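Long-range contacts in phosphodiesterase MJ0936 (Methanocaldococcus jannaschii, PDB 2AHD), which has the two-sheet fold of the calcineurin-like phosphoesterase superfamily, in which loops from both sheets gather at one end of the sandwich: residues 6-10 against 119-123; 54-59 against 95-99. Residue numbers count along the deposited sequence, not the author numbering.

Interaction 1 of 2, residues 6-10 against 119-123; sequences MSDTH and GHTHE
Neither 6-10 nor 119-123 has regular structure beyond Met6, the last residue of strand 3-6. The first loop passes through extended Ser7 and then adopts positive phi at Asp8 (39/78) and His10 (44/55). The second turns sharply at His120 (70/-44), a gamma turn closed by Thr121 N to Gly119 O at 2.7 Å; His122 (75/-5) also has positive phi. The two backbones approach most closely at Ser7 and Gly119, whose CA atoms lie 5.6 Å apart, and then at Asp8 and His120, 6.5 Å. With Ser7 in the t rotamer, its OG sits 3.3 Å from Gly119 CA, where a CB on residue 119 would clash. Asp8 to His10 and Gly119 to His122 form the D-x-H and G-H-T-H signatures of calcineurin-like phosphoesterases, which in relatives contribute to a metal site. Asp8, chi1 m, turns its carboxylate to the second loop: His120 N donates to Asp8 OD1 at 3.3 Å, though that oxygen is less surely placed, and weakly to Asp8 OD2 at 3.2 Å. Asp8 CB lies over a face of the His122 ring, 4.2 Å from its centroid, a CH-pi contact. His10 and His122, both chi1 m, hold their rings near parallel (15°) but slid apart, centroids 5.0 Å from each other; His122 ND1 is hydrogen-bonded to Glu139.

Interaction 2 of 2, residues 54-59 against 95-99; sequences IATYGN and ITHGH
Here the two sheets of the phosphoesterase sandwich face each other: Thr56 lies toward the end of strand 52-56 in one, Thr96 toward the end of strand 91-96 in the other, and the loops beyond carry the family's G-N and H-G-H sequences, which in relatives lie at the metal site. The segments run almost parallel, 4° apart end to end, with CA pairs Thr56-Thr96 at 5.7 Å and Gly58-His97 at 5.5 Å. Side chains fill the gap. Ile95 (chi1 m, chi2 t) reaches across so that its CD1 lies 4.0 Å from CG2 of Ile54, and Thr56, chi1 m, sets its CG2 3.3 Å from His97 N. The CA-to-CB bond of Tyr57 points away; its OH is hydrogen-bonded to Lys68 NZ and its ring makes a cation-pi contact with Arg64, but Tyr57 O comes within 3.3 Å of His97 CB. Thr96 points away too; its t rotamer puts OG1 2.8 Å from water 1, which also bonds His99 ND1 at 3.2 Å and, weakly, Tyr57 O at 3.3 Å. The His99 ring, with chi1 off the wells at -101°, swings back to Gly58, bringing CE1 3.6 Å from Gly58 C. His97, chi1 t, lays its ring face against Gly58, whose CA is 3.6 Å from the centroid. From the p rotamer of Asn59, OD1 meets the edge of that ring, accepting a weak hydrogen bond from His97 NE2 at 2.8 Å.

From the N terminus, the chain leaves strand 3-6 through the first loop of interaction 1, passes strand 30-33, and enters interaction 2 at the end of strand 52-56. Helix 64-74 and strands 79-81 and 83-88 follow before strand 91-96 brings it back to 95-99, closing the inner loop of 35 intervening residues. Helix 101-110 and strand 115-118 then lead to 119-123, which closes the outer loop of 108, so interaction 2 nests within interaction 1. Each contact joins the six-stranded sheet to the five-stranded one. Their centres are 9 Å apart, and His97 of interaction 2 bridges them by touching Asp8 of interaction 1.

Interaction 1 of 2, residues 6-10 against 119-123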
# COMPACT_ATOMS: atom_id res chain seq x y z
N MET A 6 -0.56 -3.06 0.99
CA MET A 6 -0.71 -3.89 -0.19
C MET A 6 -0.13 -3.12 -1.38
O MET A 6 0.29 -1.97 -1.22
CB MET A 6 -2.19 -4.29 -0.39
CG MET A 6 -3.15 -3.19 -0.76
SD MET A 6 -4.84 -3.72 -0.55
CE MET A 6 -4.98 -5.01 -1.61
N SER A 7 -0.06 -3.74 -2.55
CA SER A 7 0.50 -3.10 -3.74
C SER A 7 0.39 -4.00 -4.97
O SER A 7 0.26 -5.21 -4.85
CB SER A 7 1.97 -2.74 -3.48
OG SER A 7 2.56 -2.10 -4.59
N ASP A 8 0.45 -3.40 -6.15
CA ASP A 8 0.38 -4.14 -7.41
C ASP A 8 -0.62 -5.29 -7.34
O ASP A 8 -0.23 -6.44 -7.19
CB ASP A 8 1.75 -4.73 -7.76
CG ASP A 8 2.88 -3.78 -7.47
OD1 ASP A 8 2.87 -2.68 -8.03
OD2 ASP A 8 3.79 -4.14 -6.69
N THR A 9 -1.90 -4.98 -7.46
CA THR A 9 -2.92 -6.02 -7.42
C THR A 9 -3.25 -6.49 -8.84
O THR A 9 -3.71 -7.62 -9.04
CB THR A 9 -4.18 -5.50 -6.76
OG1 THR A 9 -4.53 -4.23 -7.33
CG2 THR A 9 -3.97 -5.37 -5.27
N HIS A 10 -3.01 -5.62 -9.81
CA HIS A 10 -3.24 -5.93 -11.22
C HIS A 10 -4.52 -6.66 -11.57
O HIS A 10 -4.51 -7.71 -12.20
CB HIS A 10 -2.04 -6.70 -11.74
CG HIS A 10 -0.75 -5.96 -11.59
ND1 HIS A 10 -0.38 -4.94 -12.43
CD2 HIS A 10 0.21 -6.04 -10.63
CE1 HIS A 10 0.75 -4.41 -11.99
NE2 HIS A 10 1.13 -5.05 -10.90
N GLY A 119 6.06 -0.11 -3.83
CA GLY A 119 5.80 -1.36 -4.52
C GLY A 119 6.52 -1.39 -5.85
O GLY A 119 7.73 -1.21 -5.89
N HIS A 120 5.79 -1.63 -6.93
CA HIS A 120 6.36 -1.63 -8.27
C HIS A 120 7.29 -2.75 -8.67
O HIS A 120 7.19 -3.27 -9.78
CB HIS A 120 7.08 -0.32 -8.53
CG HIS A 120 7.75 -0.25 -9.86
ND1 HIS A 120 7.10 -0.54 -11.04
CD2 HIS A 120 9.00 0.13 -10.21
CE1 HIS A 120 7.92 -0.34 -12.06
NE2 HIS A 120 9.08 0.07 -11.58
N THR A 121 8.22 -3.11 -7.79
CA THR A 121 9.17 -4.16 -8.09
C THR A 121 8.55 -5.54 -8.00
O THR A 121 9.03 -6.47 -8.63
CB THR A 121 10.37 -4.13 -7.15
OG1 THR A 121 9.93 -4.33 -5.80
CG2 THR A 121 11.08 -2.79 -7.25
N HIS A 122 7.47 -5.66 -7.24
CA HIS A 122 6.81 -6.95 -7.06
C HIS A 122 7.70 -7.77 -6.12
O HIS A 122 7.36 -8.88 -5.72
CB HIS A 122 6.68 -7.68 -8.41
CG HIS A 122 5.60 -7.14 -9.30
ND1 HIS A 122 4.35 -7.71 -9.38
CD2 HIS A 122 5.60 -6.11 -10.17
CE1 HIS A 122 3.62 -7.05 -10.26
NE2 HIS A 122 4.35 -6.07 -10.75
N GLU A 123 8.85 -7.21 -5.78
CA GLU A 123 9.80 -7.86 -4.89
C GLU A 123 9.57 -7.45 -3.46
O GLU A 123 10.03 -6.39 -3.05
CB GLU A 123 11.23 -7.51 -5.29
CG GLU A 123 11.64 -8.02 -6.66
CD GLU A 123 11.51 -9.53 -6.78
OE1 GLU A 123 11.83 -10.07 -7.87
OE2 GLU A 123 11.09 -10.19 -5.81

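Interaction 2 of 2, residues 54-59 against 95-99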
# COMPACT_ATOMS: atom_id res chain seq x y z
N ILE A 54 -5.16 4.97 1.69
CA ILE A 54 -4.10 5.92 1.35
C ILE A 54 -3.40 5.20 0.21
O ILE A 54 -2.60 4.28 0.44
CB ILE A 54 -3.08 6.13 2.51
CG1 ILE A 54 -3.81 6.43 3.82
CG2 ILE A 54 -2.14 7.26 2.15
CD1 ILE A 54 -4.57 5.25 4.40
N ALA A 55 -3.70 5.59 -1.02
CA ALA A 55 -3.11 4.94 -2.18
C ALA A 55 -2.22 5.85 -3.00
O ALA A 55 -2.28 7.06 -2.89
CB ALA A 55 -4.22 4.38 -3.06
N THR A 56 -1.37 5.24 -3.82
CA THR A 56 -0.46 5.97 -4.68
C THR A 56 -0.59 5.43 -6.09
O THR A 56 -0.80 4.24 -6.29
CB THR A 56 0.99 5.82 -4.21
OG1 THR A 56 1.21 6.65 -3.07
CG2 THR A 56 1.95 6.23 -5.31
N TYR A 57 -0.46 6.32 -7.07
CA TYR A 57 -0.58 5.93 -8.48
C TYR A 57 0.58 5.06 -8.96
O TYR A 57 1.74 5.33 -8.67
CB TYR A 57 -0.69 7.17 -9.37
CG TYR A 57 -1.97 7.95 -9.19
CD1 TYR A 57 -3.21 7.36 -9.44
CD2 TYR A 57 -1.95 9.28 -8.76
CE1 TYR A 57 -4.39 8.07 -9.26
CE2 TYR A 57 -3.14 10.00 -8.58
CZ TYR A 57 -4.35 9.39 -8.83
OH TYR A 57 -5.53 10.08 -8.63
N GLY A 58 0.24 4.02 -9.70
CA GLY A 58 1.25 3.15 -10.24
C GLY A 58 1.48 3.62 -11.65
O GLY A 58 0.77 4.48 -12.12
N ASN A 59 2.48 3.07 -12.32
CA ASN A 59 2.77 3.47 -13.69
C ASN A 59 1.76 2.88 -14.65
O ASN A 59 1.69 3.30 -15.80
CB ASN A 59 4.18 3.03 -14.07
CG ASN A 59 4.46 1.61 -13.66
OD1 ASN A 59 4.22 1.22 -12.51
ND2 ASN A 59 4.97 0.81 -14.59
N ILE A 95 5.08 7.31 1.20
CA ILE A 95 4.55 6.27 0.34
C ILE A 95 4.65 6.62 -1.13
O ILE A 95 4.45 7.76 -1.53
CB ILE A 95 3.09 6.01 0.69
CG1 ILE A 95 2.96 5.82 2.19
CG2 ILE A 95 2.59 4.80 -0.05
CD1 ILE A 95 1.54 5.66 2.67
N THR A 96 4.97 5.62 -1.94
CA THR A 96 5.09 5.81 -3.38
C THR A 96 5.24 4.47 -4.07
O THR A 96 5.85 3.56 -3.52
CB THR A 96 6.32 6.72 -3.75
OG1 THR A 96 6.34 6.93 -5.17
CG2 THR A 96 7.64 6.08 -3.32
N HIS A 97 4.67 4.34 -5.25
CA HIS A 97 4.77 3.11 -6.03
C HIS A 97 6.22 3.12 -6.48
O HIS A 97 6.69 4.16 -6.93
CB HIS A 97 3.84 3.22 -7.23
CG HIS A 97 3.88 2.04 -8.14
ND1 HIS A 97 3.32 0.83 -7.82
CD2 HIS A 97 4.38 1.90 -9.39
CE1 HIS A 97 3.47 -0.01 -8.83
NE2 HIS A 97 4.12 0.61 -9.80
N GLY A 98 6.92 1.99 -6.36
CA GLY A 98 8.32 1.95 -6.80
C GLY A 98 8.67 3.10 -7.73
O GLY A 98 9.23 4.10 -7.29
N HIS A 99 8.37 2.96 -9.01
CA HIS A 99 8.55 4.05 -9.96
C HIS A 99 9.89 4.74 -10.00
O HIS A 99 10.89 4.20 -10.43
CB HIS A 99 7.53 5.12 -9.65
CG HIS A 99 6.35 5.13 -10.57
ND1 HIS A 99 5.21 5.84 -10.29
CD2 HIS A 99 6.16 4.55 -11.77
CE1 HIS A 99 4.36 5.71 -11.29
NE2 HIS A 99 4.92 4.93 -12.21
O HOH W 1 4.42 6.66 -7.25